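Local coordinates for group B streptococcal R4 surface protein (Streptococcus agalactiae, PDB 6S5X) that forms the most N-terminal Rib domain, with an immunoglobulin-like fold, of a streptococcal surface protein attached to the cell wall and implicated in infection, at residues Q17-G22 / V75-V80; A44-V49 / P58-V63. All blocks are in the same frame, centred on the assembly; numbering follows the deposited sequence.

Contact 1: residues Q17-G22 / V75-V80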
ATOM      1  N   GLN A  17      -0.780   5.733  -7.808  1.00 13.28           N
ATOM      2  CA  GLN A  17      -1.178   5.032  -9.014  1.00 13.44           C
ATOM      3  C   GLN A  17      -2.413   5.708  -9.574  1.00 17.15           C
ATOM      4  O   GLN A  17      -3.112   6.456  -8.883  1.00 17.20           O
ATOM      5  CB  GLN A  17      -1.379   3.511  -8.762  1.00 25.10           C
ATOM      6  CG  GLN A  17      -2.416   3.074  -7.762  1.00 24.20           C
ATOM      7  CD  GLN A  17      -2.656   1.538  -7.811  1.00 12.58           C
ATOM      8  OE1 GLN A  17      -2.967   0.967  -8.856  1.00 13.14           O
ATOM      9  NE2 GLN A  17      -2.494   0.889  -6.674  1.00  9.61           N
ATOM     10  N   GLN A  18      -2.596   5.510 -10.876  1.00 13.54           N
ATOM     11  CA  GLN A  18      -3.709   6.087 -11.615  1.00 14.06           C
ATOM     12  C   GLN A  18      -4.521   4.939 -12.181  1.00 18.70           C
ATOM     13  O   GLN A  18      -3.953   3.976 -12.722  1.00 17.30           O
ATOM     14  CB  GLN A  18      -3.213   7.003 -12.719  1.00 15.83           C
ATOM     15  CG  GLN A  18      -4.353   7.626 -13.502  1.00 24.15           C
ATOM     16  CD  GLN A  18      -3.863   8.503 -14.613  1.00 27.96           C
ATOM     17  OE1 GLN A  18      -3.208   9.508 -14.371  1.00 26.33           O
ATOM     18  NE2 GLN A  18      -4.173   8.120 -15.852  1.00 23.30           N
ATOM     19  N   VAL A  19      -5.845   5.031 -12.041  1.00 14.42           N
ATOM     20  CA  VAL A  19      -6.741   4.024 -12.582  1.00 11.78           C
ATOM     21  C   VAL A  19      -7.935   4.728 -13.213  1.00 11.11           C
ATOM     22  O   VAL A  19      -8.207   5.900 -12.946  1.00 14.77           O
ATOM     23  CB  VAL A  19      -7.230   2.993 -11.539  1.00 10.25           C
ATOM     24  CG1 VAL A  19      -6.036   2.291 -10.851  1.00 17.01           C
ATOM     25  CG2 VAL A  19      -8.141   3.639 -10.496  1.00 10.56           C
ATOM     26  N   ASN A  20      -8.663   3.979 -14.039  1.00 10.33           N
ATOM     27  CA  ASN A  20      -9.887   4.482 -14.637  1.00 10.37           C
ATOM     28  C   ASN A  20     -11.067   4.227 -13.712  1.00 12.03           C
ATOM     29  O   ASN A  20     -11.052   3.330 -12.856  1.00  9.93           O
ATOM     30  CB  ASN A  20     -10.129   3.825 -15.988  1.00 11.73           C
ATOM     31  CG  ASN A  20      -9.055   4.166 -16.992  1.00 20.26           C
ATOM     32  OD1 ASN A  20      -8.543   5.275 -17.012  1.00 22.21           O
ATOM     33  ND2 ASN A  20      -8.661   3.181 -17.786  1.00 29.07           N
ATOM     34  N   VAL A  21     -12.104   5.043 -13.886  1.00 10.13           N
ATOM     35  CA  VAL A  21     -13.340   4.835 -13.146  1.00  9.82           C
ATOM     36  C   VAL A  21     -13.756   3.377 -13.240  1.00  9.23           C
ATOM     37  O   VAL A  21     -13.739   2.784 -14.323  1.00  9.18           O
ATOM     38  CB  VAL A  21     -14.467   5.737 -13.681  1.00 11.02           C
ATOM     39  CG1 VAL A  21     -15.793   5.322 -13.086  1.00 10.24           C
ATOM     40  CG2 VAL A  21     -14.185   7.208 -13.329  1.00 12.28           C
ATOM     41  N   GLY A  22     -14.137   2.799 -12.108  1.00  8.90           N
ATOM     42  CA  GLY A  22     -14.612   1.440 -12.055  1.00  8.48           C
ATOM     43  C   GLY A  22     -13.544   0.377 -11.869  1.00  9.56           C
ATOM     44  O   GLY A  22     -13.881  -0.748 -11.501  1.00  8.94           O
ATOM     45  N   VAL A  75      -1.041   6.875   0.698  1.00 11.13           N
ATOM     46  CA  VAL A  75      -0.900   7.028  -0.746  1.00  9.80           C
ATOM     47  C   VAL A  75      -2.142   7.697  -1.327  1.00 11.43           C
ATOM     48  O   VAL A  75      -3.132   7.943  -0.645  1.00 14.05           O
ATOM     49  CB  VAL A  75      -0.658   5.682  -1.474  1.00 12.84           C
ATOM     50  CG1 VAL A  75       0.539   4.963  -0.871  1.00 19.21           C
ATOM     51  CG2 VAL A  75      -1.877   4.810  -1.406  1.00 11.36           C
ATOM     52  N   THR A  76      -2.058   7.991  -2.615  1.00 15.33           N
ATOM     53  CA  THR A  76      -3.147   8.561  -3.390  1.00 16.95           C
ATOM     54  C   THR A  76      -3.434   7.640  -4.567  1.00 13.18           C
ATOM     55  O   THR A  76      -2.511   7.240  -5.277  1.00 12.64           O
ATOM     56  CB  THR A  76      -2.783   9.945  -3.931  1.00 17.91           C
ATOM     57  OG1 THR A  76      -2.504  10.839  -2.853  1.00 22.95           O
ATOM     58  CG2 THR A  76      -3.949  10.489  -4.738  1.00 20.14           C
ATOM     59  N   VAL A  77      -4.703   7.315  -4.784  1.00 11.93           N
ATOM     60  CA  VAL A  77      -5.112   6.638  -6.004  1.00  9.09           C
ATOM     61  C   VAL A  77      -5.857   7.652  -6.851  1.00 13.72           C
ATOM     62  O   VAL A  77      -6.938   8.113  -6.460  1.00 11.46           O
ATOM     63  CB  VAL A  77      -5.982   5.418  -5.718  1.00 11.28           C
ATOM     64  CG1 VAL A  77      -6.448   4.808  -7.009  1.00 13.52           C
ATOM     65  CG2 VAL A  77      -5.179   4.379  -4.941  1.00 13.71           C
ATOM     66  N   LYS A  78      -5.295   8.004  -8.007  1.00 16.17           N
ATOM     67  CA  LYS A  78      -5.934   8.969  -8.895  1.00 12.55           C
ATOM     68  C   LYS A  78      -6.865   8.216  -9.838  1.00 11.70           C
ATOM     69  O   LYS A  78      -6.436   7.284 -10.525  1.00 17.51           O
ATOM     70  CB  LYS A  78      -4.899   9.772  -9.678  1.00 19.45           C
ATOM     71  CG  LYS A  78      -5.520  10.854 -10.590  1.00 30.96           C
ATOM     72  CD  LYS A  78      -4.466  11.614 -11.406  1.00 28.99           C
ATOM     73  CE  LYS A  78      -5.122  12.664 -12.295  1.00 57.43           C
ATOM     74  NZ  LYS A  78      -4.143  13.358 -13.181  1.00 83.28           N
ATOM     75  N   VAL A  79      -8.146   8.572  -9.818  1.00 12.02           N
ATOM     76  CA  VAL A  79      -9.157   7.947 -10.670  1.00 10.98           C
ATOM     77  C   VAL A  79      -9.512   8.934 -11.764  1.00 14.73           C
ATOM     78  O   VAL A  79      -9.835  10.094 -11.481  1.00 14.43           O
ATOM     79  CB  VAL A  79     -10.410   7.537  -9.881  1.00 10.65           C
ATOM     80  CG1 VAL A  79     -11.380   6.808 -10.802  1.00 11.27           C
ATOM     81  CG2 VAL A  79      -9.998   6.674  -8.689  1.00 12.72           C
ATOM     82  N   VAL A  80      -9.427   8.492 -13.006  1.00 17.41           N
ATOM     83  CA  VAL A  80      -9.728   9.351 -14.144  1.00 18.82           C
ATOM     84  C   VAL A  80     -10.876   8.749 -14.941  1.00 20.61           C
ATOM     85  O   VAL A  80     -11.014   7.529 -15.052  1.00 14.92           O
ATOM     86  CB  VAL A  80      -8.494   9.562 -15.057  1.00 17.17           C
ATOM     87  CG1 VAL A  80      -7.332  10.156 -14.273  1.00 21.00           C
ATOM     88  CG2 VAL A  80      -8.076   8.256 -15.688  1.00 21.81           C
TER
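Residues 17-20 and 75-80 pair as neighbouring parallel strands, the first strand of the Rib domain running along the last and forming one edge of its four-stranded mixed sheet. Gln17 lies beside Val77, Gln18 beside Lys78, Val19 beside Val79 and Asn20 beside Val80. The ladder alternates between strands: Lys78 N gives to Gln17 O, Val19 N to Lys78 O at 2.8 Å, and Val80 N to Val19 O at 2.9 Å. The pairing continues past the strand end, where Val21 N reaches Val80 O at 3.0 Å. At the other end Gln17 N to Thr76 O is weak.

The two faces differ in chemistry. On that of Val19, Val77 and Val79, branched apolar side chains meet: Val19 CG2, between its own backbone N and carbonyl carbon (chi1 of CG1 -56°), lies 4.0 Å from both Val77 CG1 and Val79 CG2. Beyond it, the side chain of Val21 crosses that of Val79 at about a right angle, Val21 CG2 3.8 Å from Val79 CG1. Gln17 shares this face; its CG lies alongside Val77, while NE2 bonds to Ser30 OG and Lys26 O, so the amide ties the edge strand to a loop.

On the opposite face Gln18 and Lys78, both extended, run side by side, Gln18 OE1 3.8 Å from Lys78 CD. CG and the amide of Gln18 pass across Val80 at about a right angle, Gln18 CD being 3.9 Å from Val80 CG1, and Asn20 OD1 rests 3.3 Å from Val80 CG2. Long polar chains suit this more exposed face. The pairing itself rests on main-chain bonds, and the side chains divide into an apolar group around Val19 and a more polar one around Gln18.

Contact 2: residues A44-V49 / P58-V63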
ATOM      1  N   ALA A  44      -2.066  -4.642   1.888  1.00  7.81           N
ATOM      2  CA  ALA A  44      -3.494  -4.528   1.673  1.00  9.61           C
ATOM      3  C   ALA A  44      -3.909  -3.090   1.865  1.00 11.58           C
ATOM      4  O   ALA A  44      -3.324  -2.366   2.675  1.00  8.20           O
ATOM      5  CB  ALA A  44      -4.266  -5.435   2.639  1.00 13.05           C
ATOM      6  N   PHE A  45      -4.950  -2.681   1.150  1.00  7.39           N
ATOM      7  CA  PHE A  45      -5.536  -1.388   1.473  1.00  7.36           C
ATOM      8  C   PHE A  45      -6.252  -1.478   2.815  1.00  7.74           C
ATOM      9  O   PHE A  45      -6.872  -2.486   3.137  1.00 11.18           O
ATOM     10  CB  PHE A  45      -6.510  -0.932   0.393  1.00  8.41           C
ATOM     11  CG  PHE A  45      -5.838  -0.464  -0.854  1.00  7.52           C
ATOM     12  CD1 PHE A  45      -5.000   0.625  -0.841  1.00  7.79           C
ATOM     13  CD2 PHE A  45      -6.039  -1.136  -2.034  1.00  8.83           C
ATOM     14  CE1 PHE A  45      -4.379   1.065  -1.992  1.00 10.69           C
ATOM     15  CE2 PHE A  45      -5.436  -0.697  -3.202  1.00  9.70           C
ATOM     16  CZ  PHE A  45      -4.595   0.396  -3.171  1.00  7.59           C
ATOM     17  N   GLU A  46      -6.141  -0.429   3.627  1.00  7.19           N
ATOM     18  CA  GLU A  46      -6.846  -0.460   4.902  1.00  9.67           C
ATOM     19  C   GLU A  46      -8.347  -0.537   4.672  1.00 16.20           C
ATOM     20  O   GLU A  46      -9.081  -1.202   5.416  1.00 11.90           O
ATOM     21  CB  GLU A  46      -6.486   0.760   5.736  1.00 11.17           C
ATOM     22  CG  GLU A  46      -7.060   0.686   7.137  1.00 20.60           C
ATOM     23  CD  GLU A  46      -6.642   1.854   8.009  1.00 57.82           C
ATOM     24  OE1 GLU A  46      -6.972   3.003   7.661  1.00 37.66           O
ATOM     25  OE2 GLU A  46      -5.981   1.617   9.044  1.00 58.23           O
ATOM     26  N   THR A  47      -8.825   0.189   3.665  1.00 11.53           N
ATOM     27  CA  THR A  47     -10.224   0.283   3.302  1.00 16.03           C
ATOM     28  C   THR A  47     -10.334   0.210   1.787  1.00  9.29           C
ATOM     29  O   THR A  47      -9.455   0.716   1.085  1.00 12.68           O
ATOM     30  CB  THR A  47     -10.769   1.622   3.810  1.00 20.22           C
ATOM     31  OG1 THR A  47     -10.691   1.624   5.240  1.00 27.60           O
ATOM     32  CG2 THR A  47     -12.178   1.801   3.369  1.00 25.07           C
ATOM     33  N   PRO A  48     -11.374  -0.418   1.243  1.00 11.17           N
ATOM     34  CA  PRO A  48     -11.553  -0.405  -0.209  1.00  9.46           C
ATOM     35  C   PRO A  48     -11.543   1.001  -0.795  1.00  7.20           C
ATOM     36  O   PRO A  48     -12.033   1.958  -0.195  1.00  9.99           O
ATOM     37  CB  PRO A  48     -12.911  -1.090  -0.386  1.00 12.91           C
ATOM     38  CG  PRO A  48     -13.049  -1.974   0.821  1.00 19.69           C
ATOM     39  CD  PRO A  48     -12.435  -1.188   1.924  1.00 17.95           C
ATOM     40  N   VAL A  49     -10.944   1.121  -1.961  1.00  9.45           N
ATOM     41  CA  VAL A  49     -10.820   2.408  -2.639  1.00 12.13           C
ATOM     42  C   VAL A  49     -12.056   2.653  -3.489  1.00 10.92           C
ATOM     43  O   VAL A  49     -12.505   1.763  -4.208  1.00 12.46           O
ATOM     44  CB  VAL A  49      -9.563   2.440  -3.505  1.00 11.43           C
ATOM     45  CG1 VAL A  49      -9.489   3.759  -4.236  1.00 12.07           C
ATOM     46  CG2 VAL A  49      -8.358   2.192  -2.601  1.00 11.96           C
ATOM     47  N   PRO A  58      -7.503   9.460  -1.274  1.00 13.82           N
ATOM     48  CA  PRO A  58      -6.482   9.043  -0.310  1.00 11.05           C
ATOM     49  C   PRO A  58      -6.755   7.634   0.150  1.00 16.36           C
ATOM     50  O   PRO A  58      -7.913   7.225   0.299  1.00 13.22           O
ATOM     51  CB  PRO A  58      -6.624  10.042   0.835  1.00 17.42           C
ATOM     52  CG  PRO A  58      -8.061  10.503   0.752  1.00 28.42           C
ATOM     53  CD  PRO A  58      -8.425  10.464  -0.709  1.00 18.09           C
ATOM     54  N   ALA A  59      -5.671   6.891   0.368  1.00 12.00           N
ATOM     55  CA  ALA A  59      -5.757   5.506   0.785  1.00  8.51           C
ATOM     56  C   ALA A  59      -4.585   5.208   1.698  1.00  8.73           C
ATOM     57  O   ALA A  59      -3.603   5.953   1.733  1.00 13.11           O
ATOM     58  CB  ALA A  59      -5.755   4.564  -0.412  1.00 12.55           C
ATOM     59  N   LYS A  60      -4.686   4.100   2.431  1.00  9.39           N
ATOM     60  CA  LYS A  60      -3.592   3.654   3.288  1.00 11.01           C
ATOM     61  C   LYS A  60      -3.272   2.207   2.954  1.00 12.90           C
ATOM     62  O   LYS A  60      -4.186   1.377   2.867  1.00 11.62           O
ATOM     63  CB  LYS A  60      -3.951   3.790   4.775  1.00 14.82           C
ATOM     64  CG  LYS A  60      -4.188   5.219   5.261  1.00 32.89           C
ATOM     65  CD  LYS A  60      -4.492   5.233   6.755  1.00 76.86           C
ATOM     66  CE  LYS A  60      -3.308   4.751   7.591  1.00 86.08           C
ATOM     67  NZ  LYS A  60      -2.112   5.639   7.452  1.00 94.58           N
ATOM     68  N   VAL A  61      -1.995   1.901   2.742  1.00 10.01           N
ATOM     69  CA  VAL A  61      -1.556   0.522   2.544  1.00  7.23           C
ATOM     70  C   VAL A  61      -0.980   0.022   3.868  1.00  7.01           C
ATOM     71  O   VAL A  61      -0.094   0.658   4.453  1.00  9.72           O
ATOM     72  CB  VAL A  61      -0.531   0.399   1.409  1.00  8.10           C
ATOM     73  CG1 VAL A  61      -0.074  -1.024   1.271  1.00  9.91           C
ATOM     74  CG2 VAL A  61      -1.117   0.887   0.096  1.00 12.09           C
ATOM     75  N   VAL A  62      -1.525  -1.085   4.349  1.00  6.96           N
ATOM     76  CA  VAL A  62      -1.023  -1.774   5.530  1.00  7.22           C
ATOM     77  C   VAL A  62      -0.072  -2.872   5.074  1.00 13.02           C
ATOM     78  O   VAL A  62      -0.445  -3.757   4.298  1.00  6.56           O
ATOM     79  CB  VAL A  62      -2.165  -2.354   6.375  1.00 11.41           C
ATOM     80  CG1 VAL A  62      -1.588  -3.042   7.592  1.00 11.65           C
ATOM     81  CG2 VAL A  62      -3.101  -1.265   6.801  1.00 19.26           C
ATOM     82  N   VAL A  63       1.153  -2.788   5.549  1.00  7.08           N
ATOM     83  CA  VAL A  63       2.240  -3.700   5.217  1.00  8.20           C
ATOM     84  C   VAL A  63       2.453  -4.576   6.439  1.00  7.43           C
ATOM     85  O   VAL A  63       2.801  -4.071   7.512  1.00  7.61           O
ATOM     86  CB  VAL A  63       3.520  -2.933   4.865  1.00  8.99           C
ATOM     87  CG1 VAL A  63       4.660  -3.891   4.500  1.00 13.85           C
ATOM     88  CG2 VAL A  63       3.271  -1.942   3.769  1.00 10.50           C
TER
HETATM   89  O   HOH W   1      -7.237   2.851   2.664  1.00 15.72           O
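Ala44 and Phe45 pair with Val62 and Val61 in the antiparallel hairpin of strands 42-45 and 55-64, at the sheet edge formed by 42-45. Backbone bonds come first. Ala44 and Val62 are a hydrogen-bonded pair, Ala44 N giving to Val62 O at 3.0 Å and Val62 N to Ala44 O at 2.8 Å; Phe45 and Val61 are the non-hydrogen-bonded pair that follows. Glu46 N still reaches Lys60 O at 2.8 Å, although Glu46 has left the strand with phi/psi of -63/-39°. There the chains separate, and a water fills in for direct pairing by accepting from both Lys60 N, at 2.8 Å, and Thr47 N, at a longer distance.

Apolar contacts gather on the Phe45 side. Its CG stands anti to the carbonyl carbon (chi1 -74°), and ring atoms CD1 and CE1 meet Ala59 CB and Val61 CG2 obliquely. Ala59 offers just a methyl here, with Phe45 CD1 4.0 Å from Ala59 CB, while Val61, buried, supplies a compact branched partner. Val49, further along the loop, also touches Ala59 through CG2.

Away from the ring, Glu46 and Lys60 lie side by side, pointing the same way, with Glu46 OE1 3.5 Å from Lys60 CD, so it is the lysine's methylenes that the carboxylate touches; Val62 CG2 packs on Glu46 CB. The chain of Lys60 bends at chi3 and chi4, and NZ forms its salt bridge with Asp74 of the next strand, leaving Lys60 NZ 5.5 Å from Glu46 OE1. On the ring itself, Val49 CG2 sits over the centre of one Phe45 face, 3.9 Å above its plane.

In the fold
The centres of contacts 1 and 2 lie about 13 Å apart in one mixed sheet, ordered 17-20, 70-80, 55-64, 42-45. Each contact joins an outer strand to a central one, and the central strands are themselves neighbours: Val75 N lies 2.9 Å from Ala59 O, a probable hydrogen bond. Val77 CB also packs on Val49 CG1, and Gln17 NE2 approaches Phe45 CZ at 4.1 Å. Along the chain, 17-22 comes first and 75-80 last, with both segments of contact 2 between them. In the immunoglobulin-like fold of this Rib domain, the long-range parallel pairing of contact 1 thus joins the first and last strands of the sheet, with the local hairpin of contact 2 between them in sequence.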